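PDB 1W2W: methylthioribose-1-phosphate isomerase from Saccharomyces cerevisiae, which catalyses the interconversion of 5-methylthioribose 1-phosphate and 5-methylthioribulose 1-phosphate in the methionine salvage pathway. Local coordinates for residues Val16-Leu21 against Gly60-Leu65; Leu65-Leu70 against Asn96-Phe101; Ser90-Leu95 against Asn121-Ser126. One frame throughout, in Å; residues are numbered along the deposited sequence.

From the N terminus, interaction 1 comes first: strand 17-21, the middle strand of a three-stranded antiparallel sheet, meets helix 53-73 and closes a loop of 38 residues. Interaction 2 begins farther along that helix, after interaction 1 has closed, and the two share Leu65; its 25-residue loop ends on helix 88-103. Interaction 3 then ties helix 88-103 to the C-terminal end of helix 111-124. Because its segment 90-95 precedes 96-101, interactions 2 and 3 cross along the chain, their centres about 10 Å apart. Together the contacts run from the small sheet through three successive helices of the N-terminal half of the enzyme.

Interaction 1 of 3, residues Val16-Leu21 against Gly60-Leu65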
ATOM      1  N   VAL A  16     -40.980   2.529   5.898  1.00  4.76           N
ATOM      2  CA  VAL A  16     -39.693   2.093   6.448  1.00  4.75           C
ATOM      3  C   VAL A  16     -38.757   3.282   6.566  1.00  5.47           C
ATOM      4  O   VAL A  16     -38.928   4.287   5.871  1.00  4.73           O
ATOM      5  CB  VAL A  16     -39.015   0.989   5.605  1.00  4.19           C
ATOM      6  CG1 VAL A  16     -39.903  -0.241   5.491  1.00  5.19           C
ATOM      7  CG2 VAL A  16     -38.598   1.498   4.222  1.00  5.01           C
ATOM      8  N   SER A  17     -37.761   3.179   7.443  1.00  4.76           N
ATOM      9  CA  SER A  17     -36.689   4.161   7.417  1.00  7.02           C
ATOM     10  C   SER A  17     -35.358   3.467   7.155  1.00  6.21           C
ATOM     11  O   SER A  17     -35.151   2.309   7.528  1.00  6.34           O
ATOM     12  CB  SER A  17     -36.669   5.009   8.690  1.00  8.23           C
ATOM     13  OG  SER A  17     -36.248   4.218   9.783  1.00 12.67           O
ATOM     14  N   VAL A  18     -34.475   4.185   6.478  1.00  6.59           N
ATOM     15  CA  VAL A  18     -33.182   3.636   6.094  1.00  6.02           C
ATOM     16  C   VAL A  18     -32.170   4.750   6.312  1.00  5.96           C
ATOM     17  O   VAL A  18     -32.379   5.872   5.863  1.00  6.37           O
ATOM     18  CB  VAL A  18     -33.192   3.193   4.613  1.00  6.70           C
ATOM     19  CG1 VAL A  18     -31.827   2.676   4.198  1.00  6.45           C
ATOM     20  CG2 VAL A  18     -34.267   2.132   4.374  1.00  5.63           C
ATOM     21  N   LYS A  19     -31.078   4.454   7.012  1.00  6.16           N
ATOM     22  CA  LYS A  19     -29.943   5.378   7.066  1.00  5.21           C
ATOM     23  C   LYS A  19     -28.667   4.542   6.973  1.00  5.96           C
ATOM     24  O   LYS A  19     -28.678   3.375   7.340  1.00  5.64           O
ATOM     25  CB  LYS A  19     -29.974   6.241   8.337  1.00  7.42           C
ATOM     26  CG  LYS A  19     -29.720   5.490   9.638  1.00  7.84           C
ATOM     27  CD  LYS A  19     -29.952   6.402  10.842  1.00  7.54           C
ATOM     28  CE  LYS A  19     -29.493   5.743  12.135  1.00  6.76           C
ATOM     29  NZ  LYS A  19     -29.887   6.553  13.326  1.00  5.99           N
ATOM     30  N   VAL A  20     -27.577   5.109   6.470  1.00  5.46           N
ATOM     31  CA  VAL A  20     -26.366   4.316   6.270  1.00  4.81           C
ATOM     32  C   VAL A  20     -25.149   5.007   6.875  1.00  3.14           C
ATOM     33  O   VAL A  20     -25.063   6.240   6.921  1.00  5.89           O
ATOM     34  CB  VAL A  20     -26.101   4.025   4.784  1.00  5.23           C
ATOM     35  CG1 VAL A  20     -27.250   3.220   4.171  1.00  6.44           C
ATOM     36  CG2 VAL A  20     -25.852   5.332   4.018  1.00  5.10           C
ATOM     37  N   LEU A  21     -24.202   4.214   7.357  1.00  5.22           N
ATOM     38  CA  LEU A  21     -22.977   4.791   7.890  1.00  5.82           C
ATOM     39  C   LEU A  21     -22.184   5.371   6.737  1.00  6.07           C
ATOM     40  O   LEU A  21     -22.077   4.743   5.693  1.00  7.17           O
ATOM     41  CB  LEU A  21     -22.134   3.702   8.548  1.00  5.19           C
ATOM     42  CG  LEU A  21     -22.364   3.391  10.022  1.00  5.66           C
ATOM     43  CD1 LEU A  21     -21.341   2.355  10.442  1.00  4.14           C
ATOM     44  CD2 LEU A  21     -22.258   4.653  10.869  1.00  5.54           C
ATOM     45  N   GLY A  60     -29.089   0.060  -2.522  1.00 11.29           N
ATOM     46  CA  GLY A  60     -29.741   0.328  -3.801  1.00 10.82           C
ATOM     47  C   GLY A  60     -31.202  -0.108  -3.794  1.00 12.07           C
ATOM     48  O   GLY A  60     -32.105   0.682  -4.120  1.00 11.22           O
ATOM     49  N   SER A  61     -31.426  -1.367  -3.420  1.00 11.25           N
ATOM     50  CA  SER A  61     -32.764  -1.932  -3.310  1.00 12.45           C
ATOM     51  C   SER A  61     -33.636  -1.133  -2.333  1.00 13.06           C
ATOM     52  O   SER A  61     -34.772  -0.796  -2.646  1.00 13.48           O
ATOM     53  CB  SER A  61     -32.686  -3.400  -2.880  1.00 13.15           C
ATOM     54  OG  SER A  61     -32.002  -4.163  -3.861  1.00 13.45           O
ATOM     55  N   LEU A  62     -33.100  -0.834  -1.155  1.00 11.97           N
ATOM     56  CA  LEU A  62     -33.823  -0.070  -0.150  1.00 12.86           C
ATOM     57  C   LEU A  62     -34.201   1.322  -0.646  1.00 12.45           C
ATOM     58  O   LEU A  62     -35.288   1.818  -0.324  1.00 12.34           O
ATOM     59  CB  LEU A  62     -33.035   0.026   1.163  1.00 12.34           C
ATOM     60  CG  LEU A  62     -33.016  -1.251   1.999  1.00 11.93           C
ATOM     61  CD1 LEU A  62     -31.993  -1.105   3.117  1.00 14.38           C
ATOM     62  CD2 LEU A  62     -34.383  -1.547   2.589  1.00 14.23           C
ATOM     63  N   SER A  63     -33.328   1.950  -1.430  1.00 12.67           N
ATOM     64  CA  SER A  63     -33.597   3.306  -1.908  1.00 13.49           C
ATOM     65  C   SER A  63     -34.778   3.346  -2.885  1.00 13.87           C
ATOM     66  O   SER A  63     -35.462   4.368  -2.990  1.00 14.79           O
ATOM     67  CB  SER A  63     -32.347   3.966  -2.511  1.00 13.22           C
ATOM     68  OG  SER A  63     -32.101   3.516  -3.835  1.00 13.94           O
ATOM     69  N   VAL A  64     -35.013   2.243  -3.591  1.00 13.82           N
ATOM     70  CA  VAL A  64     -36.200   2.128  -4.443  1.00 13.56           C
ATOM     71  C   VAL A  64     -37.451   2.078  -3.560  1.00 13.97           C
ATOM     72  O   VAL A  64     -38.469   2.740  -3.832  1.00 13.76           O
ATOM     73  CB  VAL A  64     -36.129   0.869  -5.334  1.00 12.58           C
ATOM     74  CG1 VAL A  64     -37.321   0.827  -6.292  1.00 13.70           C
ATOM     75  CG2 VAL A  64     -34.841   0.833  -6.142  1.00 12.41           C
ATOM     76  N   LEU A  65     -37.385   1.296  -2.489  1.00 13.99           N
ATOM     77  CA  LEU A  65     -38.517   1.205  -1.574  1.00 13.32           C
ATOM     78  C   LEU A  65     -38.803   2.537  -0.880  1.00 13.66           C
ATOM     79  O   LEU A  65     -39.959   2.960  -0.805  1.00 14.04           O
ATOM     80  CB  LEU A  65     -38.335   0.074  -0.551  1.00 13.05           C
ATOM     81  CG  LEU A  65     -39.440  -0.053   0.516  1.00 12.16           C
ATOM     82  CD1 LEU A  65     -40.795  -0.382  -0.128  1.00 13.83           C
ATOM     83  CD2 LEU A  65     -39.074  -1.119   1.542  1.00 12.74           C
TER
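Val18 and Leu62 bury the most surface here, about 50 and 48 Å² respectively, and their side chains meet at an oblique angle. Val18 CG1 approaches Leu62 CD1 at 3.9 Å, while the second methyl, Val18 CG2, lies 4.0 Å from Leu62 CB and also comes close to CD2. Both branches of the valine therefore press on the leucine. With CG1 anti to the backbone N (chi1 178°), CG2 falls beside that N, and the pair of methyls spreads along the leucine chain from its root to its end. The closest CA atoms across the segments, those of Val18 and Leu62, are 7.3 Å apart, a separation spanned by these two side chains.

The strand 17-21 is the central one of a three-stranded antiparallel sheet, with strand 6-9 on one flank and 32-34 on the other, and helix 53-73 packs against one face of it. Ile6 of the neighbouring strand also touches Leu62, so the helix rests on more than one strand.

Val16, just before the strand, makes the other contact, burying 39 Å². Val16 CG2 reaches Leu65 CD2 at 3.8 Å, and Val16 CG1 lies 4.1 Å from the same methyl, the two side chains crossing at about a right angle. The CD2 branch of Leu65 is thus the one turned to the valine. Leu136 of helix 129-168 packs on Leu65 as well, and the Val16 backbone N is hydrogen-bonded to Gln69 OE1, one turn farther along helix 53-73.

Interaction 2 of 3, residues Leu65-Leu70 against Asn96-Phe101; sequences LTEVQL and NKRLDF
Glu67 and Arg98 form a buried salt bridge between helices 53-73 and 88-103, and the charged pairing accounts for the whole contact. Arg98 presents its guanidinium side-on, with one nitrogen for each carboxylate oxygen. Arg98 NE donates to Glu67 OE1 at 2.7 Å, and Arg98 NH2 donates to Glu67 OE2 at 2.9 Å. The second bond is nearly straight, with an N-H...O angle of 170°; the first is a little more bent. OE1 is met on its syn lone pair. OE2 is also approached from the syn side, though tilted a little out of the carboxylate plane. Carboxylate and guanidinium planes lie 25° apart, so the two groups meet edge to edge and nearly coplanar, and the paired bonds hinder either group from turning.

The torsions explain the meeting. Glu67, extended beyond CG, covers rather less than half of the 10.3 Å between its CA and that of Arg98; the arginine and the bonds make up the rest. Arg98 bends at chi3 (72°), which turns its NE edge toward the acid. The side chains approach at about a right angle. Both segments are interior turns of their helices and belong to the helical part of the enzyme's N-terminal half, where the salt bridge joins two consecutive helices across the intervening connection.

The pair has further polar partners. Tyr83 OH bonds to Glu67 OE1 and the backbone N of Ile38 to OE2, so each carboxylate oxygen has a second partner. Asp39 takes part in another salt bridge with Arg98 NH2. A guanidinium paired with two acids is likely to stay charged, and its positive charge would probably favour the ionised form of Glu67.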
ATOM      1  N   LEU A  65     -37.385   1.296  -2.489  1.00 13.99           N
ATOM      2  CA  LEU A  65     -38.517   1.205  -1.574  1.00 13.32           C
ATOM      3  C   LEU A  65     -38.803   2.537  -0.880  1.00 13.66           C
ATOM      4  O   LEU A  65     -39.959   2.960  -0.805  1.00 14.04           O
ATOM      5  CB  LEU A  65     -38.335   0.074  -0.551  1.00 13.05           C
ATOM      6  CG  LEU A  65     -39.440  -0.053   0.516  1.00 12.16           C
ATOM      7  CD1 LEU A  65     -40.795  -0.382  -0.128  1.00 13.83           C
ATOM      8  CD2 LEU A  65     -39.074  -1.119   1.542  1.00 12.74           C
ATOM      9  N   THR A  66     -37.785   3.218  -0.366  1.00 12.85           N
ATOM     10  CA  THR A  66     -38.052   4.521   0.247  1.00 14.00           C
ATOM     11  C   THR A  66     -38.638   5.497  -0.772  1.00 14.66           C
ATOM     12  O   THR A  66     -39.495   6.314  -0.422  1.00 15.82           O
ATOM     13  CB  THR A  66     -36.806   5.140   0.930  1.00 13.63           C
ATOM     14  OG1 THR A  66     -35.711   5.189   0.011  1.00 13.96           O
ATOM     15  CG2 THR A  66     -36.297   4.269   2.061  1.00 15.13           C
ATOM     16  N   GLU A  67     -38.184   5.414  -2.022  1.00 13.71           N
ATOM     17  CA  GLU A  67     -38.707   6.293  -3.065  1.00 15.37           C
ATOM     18  C   GLU A  67     -40.189   6.038  -3.323  1.00 16.44           C
ATOM     19  O   GLU A  67     -40.989   6.981  -3.387  1.00 16.57           O
ATOM     20  CB  GLU A  67     -37.915   6.197  -4.373  1.00 15.19           C
ATOM     21  CG  GLU A  67     -38.530   7.061  -5.468  1.00 14.88           C
ATOM     22  CD  GLU A  67     -37.516   7.533  -6.483  1.00 16.19           C
ATOM     23  OE1 GLU A  67     -37.840   7.537  -7.688  1.00 16.44           O
ATOM     24  OE2 GLU A  67     -36.393   7.903  -6.078  1.00 16.67           O
ATOM     25  N   VAL A  68     -40.578   4.774  -3.471  1.00 16.91           N
ATOM     26  CA  VAL A  68     -41.978   4.513  -3.799  1.00 18.25           C
ATOM     27  C   VAL A  68     -42.884   4.835  -2.623  1.00 18.07           C
ATOM     28  O   VAL A  68     -44.037   5.249  -2.802  1.00 16.86           O
ATOM     29  CB  VAL A  68     -42.224   3.093  -4.338  1.00 19.29           C
ATOM     30  CG1 VAL A  68     -41.408   2.841  -5.609  1.00 20.64           C
ATOM     31  CG2 VAL A  68     -41.934   2.077  -3.285  1.00 19.63           C
ATOM     32  N   GLN A  69     -42.367   4.665  -1.409  1.00 16.65           N
ATOM     33  CA  GLN A  69     -43.151   5.021  -0.232  1.00 16.93           C
ATOM     34  C   GLN A  69     -43.283   6.521  -0.056  1.00 18.55           C
ATOM     35  O   GLN A  69     -44.323   7.008   0.392  1.00 18.99           O
ATOM     36  CB  GLN A  69     -42.605   4.352   1.029  1.00 16.22           C
ATOM     37  CG  GLN A  69     -42.631   2.833   0.879  1.00 14.22           C
ATOM     38  CD  GLN A  69     -42.441   2.103   2.183  1.00 14.77           C
ATOM     39  OE1 GLN A  69     -41.769   2.605   3.091  1.00 13.98           O
ATOM     40  NE2 GLN A  69     -43.036   0.922   2.292  1.00 15.08           N
ATOM     41  N   LEU A  70     -42.239   7.253  -0.425  1.00 19.00           N
ATOM     42  CA  LEU A  70     -42.288   8.708  -0.381  1.00 21.25           C
ATOM     43  C   LEU A  70     -43.309   9.257  -1.382  1.00 22.56           C
ATOM     44  O   LEU A  70     -44.068  10.172  -1.066  1.00 22.98           O
ATOM     45  CB  LEU A  70     -40.900   9.298  -0.652  1.00 20.87           C
ATOM     46  CG  LEU A  70     -40.736  10.820  -0.583  1.00 21.53           C
ATOM     47  CD1 LEU A  70     -41.334  11.375   0.690  1.00 21.99           C
ATOM     48  CD2 LEU A  70     -39.265  11.215  -0.695  1.00 22.05           C
ATOM     49  N   ASN A  96     -38.492   2.633 -14.157  1.00 19.39           N
ATOM     50  CA  ASN A  96     -37.491   1.840 -14.863  1.00 19.59           C
ATOM     51  C   ASN A  96     -36.273   2.653 -15.260  1.00 19.81           C
ATOM     52  O   ASN A  96     -35.142   2.178 -15.170  1.00 20.09           O
ATOM     53  CB  ASN A  96     -38.087   1.104 -16.065  1.00 20.30           C
ATOM     54  CG  ASN A  96     -38.793  -0.171 -15.657  1.00 21.66           C
ATOM     55  OD1 ASN A  96     -38.268  -0.956 -14.859  1.00 23.92           O
ATOM     56  ND2 ASN A  96     -39.991  -0.383 -16.189  1.00 20.93           N
ATOM     57  N   LYS A  97     -36.503   3.890 -15.681  1.00 19.52           N
ATOM     58  CA  LYS A  97     -35.409   4.792 -16.025  1.00 20.25           C
ATOM     59  C   LYS A  97     -34.548   5.063 -14.790  1.00 19.57           C
ATOM     60  O   LYS A  97     -33.319   5.087 -14.866  1.00 19.51           O
ATOM     61  CB  LYS A  97     -35.978   6.093 -16.595  1.00 21.33           C
ATOM     62  CG  LYS A  97     -34.950   7.132 -17.029  1.00 23.52           C
ATOM     63  CD  LYS A  97     -35.644   8.241 -17.833  1.00 29.91           C
ATOM     64  CE  LYS A  97     -35.962   9.458 -16.978  1.00 31.98           C
ATOM     65  NZ  LYS A  97     -34.975  10.548 -17.263  1.00 35.70           N
ATOM     66  N   ARG A  98     -35.197   5.255 -13.649  1.00 18.66           N
ATOM     67  CA  ARG A  98     -34.466   5.534 -12.419  1.00 17.93           C
ATOM     68  C   ARG A  98     -33.728   4.297 -11.891  1.00 17.69           C
ATOM     69  O   ARG A  98     -32.651   4.422 -11.295  1.00 15.96           O
ATOM     70  CB  ARG A  98     -35.387   6.174 -11.375  1.00 18.72           C
ATOM     71  CG  ARG A  98     -35.667   7.631 -11.729  1.00 19.77           C
ATOM     72  CD  ARG A  98     -36.709   8.293 -10.871  1.00 21.25           C
ATOM     73  NE  ARG A  98     -36.221   8.564  -9.518  1.00 19.37           N
ATOM     74  CZ  ARG A  98     -35.294   9.459  -9.220  1.00 18.67           C
ATOM     75  NH1 ARG A  98     -34.728  10.189 -10.176  1.00 21.52           N
ATOM     76  NH2 ARG A  98     -34.938   9.634  -7.957  1.00 19.25           N
ATOM     77  N   LEU A  99     -34.288   3.112 -12.133  1.00 16.78           N
ATOM     78  CA  LEU A  99     -33.554   1.865 -11.883  1.00 16.24           C
ATOM     79  C   LEU A  99     -32.306   1.713 -12.745  1.00 17.19           C
ATOM     80  O   LEU A  99     -31.259   1.274 -12.263  1.00 15.69           O
ATOM     81  CB  LEU A  99     -34.471   0.641 -12.001  1.00 15.86           C
ATOM     82  CG  LEU A  99     -35.645   0.556 -11.025  1.00 14.62           C
ATOM     83  CD1 LEU A  99     -36.579  -0.583 -11.438  1.00 14.91           C
ATOM     84  CD2 LEU A  99     -35.136   0.348  -9.591  1.00 16.19           C
ATOM     85  N   ASP A 100     -32.402   2.078 -14.018  1.00 16.55           N
ATOM     86  CA  ASP A 100     -31.222   2.138 -14.877  1.00 17.09           C
ATOM     87  C   ASP A 100     -30.178   3.157 -14.411  1.00 15.66           C
ATOM     88  O   ASP A 100     -28.977   2.898 -14.483  1.00 14.78           O
ATOM     89  CB  ASP A 100     -31.613   2.377 -16.348  1.00 17.01           C
ATOM     90  CG  ASP A 100     -32.486   1.260 -16.916  1.00 21.09           C
ATOM     91  OD1 ASP A 100     -32.560   0.165 -16.313  1.00 22.42           O
ATOM     92  OD2 ASP A 100     -33.149   1.391 -17.972  1.00 21.43           O
ATOM     93  N   PHE A 101     -30.633   4.314 -13.930  1.00 14.34           N
ATOM     94  CA  PHE A 101     -29.736   5.318 -13.356  1.00 15.41           C
ATOM     95  C   PHE A 101     -28.990   4.708 -12.163  1.00 14.88           C
ATOM     96  O   PHE A 101     -27.751   4.769 -12.085  1.00 14.35           O
ATOM     97  CB  PHE A 101     -30.559   6.544 -12.940  1.00 15.16           C
ATOM     98  CG  PHE A 101     -29.787   7.591 -12.190  1.00 17.20           C
ATOM     99  CD1 PHE A 101     -28.654   8.173 -12.742  1.00 19.18           C
ATOM    100  CD2 PHE A 101     -30.204   7.991 -10.931  1.00 17.91           C
ATOM    101  CE1 PHE A 101     -27.946   9.139 -12.047  1.00 21.73           C
ATOM    102  CE2 PHE A 101     -29.500   8.962 -10.231  1.00 20.93           C
ATOM    103  CZ  PHE A 101     -28.373   9.536 -10.792  1.00 20.36           C
TER

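Interaction 3 of 3, residues Ser90-Leu95 against Asn121-Ser126; sequences STKTVL and NILKSS
Leu123 packs against Lys92 and Leu95 where the C-terminal end of helix 111-124 lies beside helix 88-103, a helix-helix contact in the N-terminal half of the enzyme. Along the second segment, the polar groups come first: Asn121 O accepts a hydrogen bond from Ser125 OG, and Ile122 O one from Ser126 OG at 2.8 Å, the latter hydroxyl lying above the carbonyl plane. Each serine thus returns to a carbonyl four residues back. Ile122 packs on Ser135 and Tyr139 of helix 129-168.

Leu123 follows, burying 82 Å², the most of any residue here. Its chi1 of -176° sets CG opposite the backbone N and sends both methyls to the other helix. Leu123 CD1 touches Lys92 CG at 3.8 Å and also Leu95 CD2 at 3.9 Å, while Leu123 CD2 lies 4.0 Å from both CG and CD2 of Leu95. The two leucines meet at a slant, whereas the aliphatic part of Lys92 runs past Leu123 in the opposite sense. Phe132 of helix 129-168 touches both leucines. An alanine in place of Leu123 would probably open a gap beside Leu95 and leave the lysine methylenes without their apolar neighbour.

Farther along, Ser126 brings its carbonyl to the same water that meets Leu123 O. Lys92 bends at chi3 (-77°), bringing its ammonium to this water. The water accepts from Lys92 NZ at 2.7 Å and donates to Leu123 O and Ser126 O, each at 2.8 Å.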
ATOM      1  N   SER A  90     -47.175   4.863 -17.279  1.00 24.74           N
ATOM      2  CA  SER A  90     -46.296   6.029 -17.302  1.00 22.90           C
ATOM      3  C   SER A  90     -45.384   6.052 -16.072  1.00 21.94           C
ATOM      4  O   SER A  90     -44.206   6.406 -16.170  1.00 22.01           O
ATOM      5  CB  SER A  90     -47.105   7.327 -17.406  1.00 24.70           C
ATOM      6  OG  SER A  90     -47.889   7.346 -18.593  1.00 25.19           O
ATOM      7  N   THR A  91     -45.939   5.666 -14.928  1.00 19.67           N
ATOM      8  CA  THR A  91     -45.182   5.573 -13.678  1.00 19.21           C
ATOM      9  C   THR A  91     -44.016   4.589 -13.813  1.00 20.00           C
ATOM     10  O   THR A  91     -42.864   4.905 -13.490  1.00 18.68           O
ATOM     11  CB  THR A  91     -46.123   5.137 -12.543  1.00 19.63           C
ATOM     12  OG1 THR A  91     -47.073   6.180 -12.291  1.00 19.16           O
ATOM     13  CG2 THR A  91     -45.371   4.977 -11.201  1.00 18.67           C
ATOM     14  N   LYS A  92     -44.323   3.393 -14.305  1.00 19.68           N
ATOM     15  CA  LYS A  92     -43.297   2.375 -14.545  1.00 20.35           C
ATOM     16  C   LYS A  92     -42.165   2.816 -15.465  1.00 20.55           C
ATOM     17  O   LYS A  92     -41.004   2.474 -15.235  1.00 21.96           O
ATOM     18  CB  LYS A  92     -43.945   1.088 -15.070  1.00 19.60           C
ATOM     19  CG  LYS A  92     -44.707   0.345 -13.993  1.00 20.44           C
ATOM     20  CD  LYS A  92     -45.092  -1.050 -14.462  1.00 18.85           C
ATOM     21  CE  LYS A  92     -46.282  -0.979 -15.415  1.00 21.63           C
ATOM     22  NZ  LYS A  92     -46.733  -2.357 -15.755  1.00 20.50           N
ATOM     23  N   THR A  93     -42.485   3.568 -16.512  1.00 20.16           N
ATOM     24  CA  THR A  93     -41.465   4.091 -17.414  1.00 19.84           C
ATOM     25  C   THR A  93     -40.401   4.921 -16.688  1.00 20.11           C
ATOM     26  O   THR A  93     -39.200   4.737 -16.896  1.00 19.01           O
ATOM     27  CB  THR A  93     -42.128   4.934 -18.513  1.00 20.88           C
ATOM     28  OG1 THR A  93     -42.940   4.068 -19.314  1.00 21.00           O
ATOM     29  CG2 THR A  93     -41.076   5.478 -19.491  1.00 22.62           C
ATOM     30  N   VAL A  94     -40.857   5.834 -15.840  1.00 18.14           N
ATOM     31  CA  VAL A  94     -39.927   6.647 -15.065  1.00 19.13           C
ATOM     32  C   VAL A  94     -39.194   5.808 -14.012  1.00 19.27           C
ATOM     33  O   VAL A  94     -37.970   5.928 -13.857  1.00 18.05           O
ATOM     34  CB  VAL A  94     -40.613   7.865 -14.440  1.00 18.65           C
ATOM     35  CG1 VAL A  94     -39.666   8.584 -13.466  1.00 18.80           C
ATOM     36  CG2 VAL A  94     -41.066   8.821 -15.543  1.00 19.78           C
ATOM     37  N   LEU A  95     -39.930   4.957 -13.303  1.00 18.83           N
ATOM     38  CA  LEU A  95     -39.286   4.061 -12.336  1.00 19.67           C
ATOM     39  C   LEU A  95     -38.189   3.224 -13.002  1.00 20.75           C
ATOM     40  O   LEU A  95     -37.075   3.121 -12.474  1.00 19.55           O
ATOM     41  CB  LEU A  95     -40.314   3.166 -11.651  1.00 20.31           C
ATOM     42  CG  LEU A  95     -39.872   2.310 -10.462  1.00 22.04           C
ATOM     43  CD1 LEU A  95     -38.944   3.105  -9.555  1.00 22.88           C
ATOM     44  CD2 LEU A  95     -41.139   1.925  -9.717  1.00 24.09           C
ATOM     45  N   ASN A 121     -38.455  -7.465 -12.317  1.00 19.93           N
ATOM     46  CA  ASN A 121     -39.391  -8.579 -12.456  1.00 20.98           C
ATOM     47  C   ASN A 121     -40.587  -8.433 -11.527  1.00 20.85           C
ATOM     48  O   ASN A 121     -41.730  -8.731 -11.899  1.00 20.62           O
ATOM     49  CB  ASN A 121     -38.693  -9.912 -12.179  1.00 21.99           C
ATOM     50  CG  ASN A 121     -37.837 -10.365 -13.342  1.00 24.90           C
ATOM     51  OD1 ASN A 121     -38.054  -9.950 -14.484  1.00 27.13           O
ATOM     52  ND2 ASN A 121     -36.855 -11.213 -13.061  1.00 28.92           N
ATOM     53  N   ILE A 122     -40.329  -7.972 -10.308  1.00 20.05           N
ATOM     54  CA  ILE A 122     -41.419  -7.675  -9.396  1.00 19.24           C
ATOM     55  C   ILE A 122     -42.284  -6.542  -9.944  1.00 19.50           C
ATOM     56  O   ILE A 122     -43.513  -6.624  -9.899  1.00 21.36           O
ATOM     57  CB  ILE A 122     -40.901  -7.347  -7.991  1.00 19.03           C
ATOM     58  CG1 ILE A 122     -40.271  -8.602  -7.373  1.00 18.51           C
ATOM     59  CG2 ILE A 122     -42.053  -6.863  -7.103  1.00 19.58           C
ATOM     60  CD1 ILE A 122     -39.497  -8.316  -6.094  1.00 18.64           C
ATOM     61  N   LEU A 123     -41.652  -5.494 -10.462  1.00 18.98           N
ATOM     62  CA  LEU A 123     -42.404  -4.358 -10.989  1.00 19.24           C
ATOM     63  C   LEU A 123     -43.321  -4.806 -12.124  1.00 21.04           C
ATOM     64  O   LEU A 123     -44.473  -4.369 -12.209  1.00 20.60           O
ATOM     65  CB  LEU A 123     -41.459  -3.259 -11.471  1.00 19.35           C
ATOM     66  CG  LEU A 123     -42.065  -1.950 -11.970  1.00 17.15           C
ATOM     67  CD1 LEU A 123     -42.987  -1.288 -10.962  1.00 16.23           C
ATOM     68  CD2 LEU A 123     -40.967  -0.996 -12.414  1.00 18.42           C
ATOM     69  N   LYS A 124     -42.807  -5.675 -12.991  1.00 21.04           N
ATOM     70  CA  LYS A 124     -43.574  -6.152 -14.148  1.00 24.88           C
ATOM     71  C   LYS A 124     -44.764  -7.040 -13.782  1.00 24.19           C
ATOM     72  O   LYS A 124     -45.707  -7.177 -14.563  1.00 25.40           O
ATOM     73  CB  LYS A 124     -42.661  -6.867 -15.148  1.00 24.33           C
ATOM     74  CG  LYS A 124     -41.826  -5.918 -15.979  1.00 28.76           C
ATOM     75  CD  LYS A 124     -40.419  -6.472 -16.196  1.00 32.68           C
ATOM     76  CE  LYS A 124     -40.422  -7.671 -17.130  1.00 35.00           C
ATOM     77  NZ  LYS A 124     -39.311  -7.548 -18.123  1.00 36.50           N
ATOM     78  N   SER A 125     -44.748  -7.645 -12.604  1.00 25.06           N
ATOM     79  CA  SER A 125     -45.916  -8.411 -12.180  1.00 26.74           C
ATOM     80  C   SER A 125     -46.800  -7.741 -11.124  1.00 26.41           C
ATOM     81  O   SER A 125     -47.701  -8.378 -10.574  1.00 27.66           O
ATOM     82  CB  SER A 125     -45.550  -9.849 -11.794  1.00 26.89           C
ATOM     83  OG  SER A 125     -44.531  -9.882 -10.809  1.00 30.05           O
ATOM     84  N   SER A 126     -46.552  -6.463 -10.842  1.00 25.43           N
ATOM     85  CA  SER A 126     -47.404  -5.710  -9.922  1.00 24.86           C
ATOM     86  C   SER A 126     -48.500  -4.942 -10.666  1.00 25.02           C
ATOM     87  O   SER A 126     -48.234  -4.313 -11.677  1.00 23.44           O
ATOM     88  CB  SER A 126     -46.560  -4.735  -9.095  1.00 24.85           C
ATOM     89  OG  SER A 126     -45.549  -5.431  -8.378  1.00 25.02           O
TER
HETATM   90  O   HOH W   1     -46.630  -4.370 -13.932  1.00 28.28           O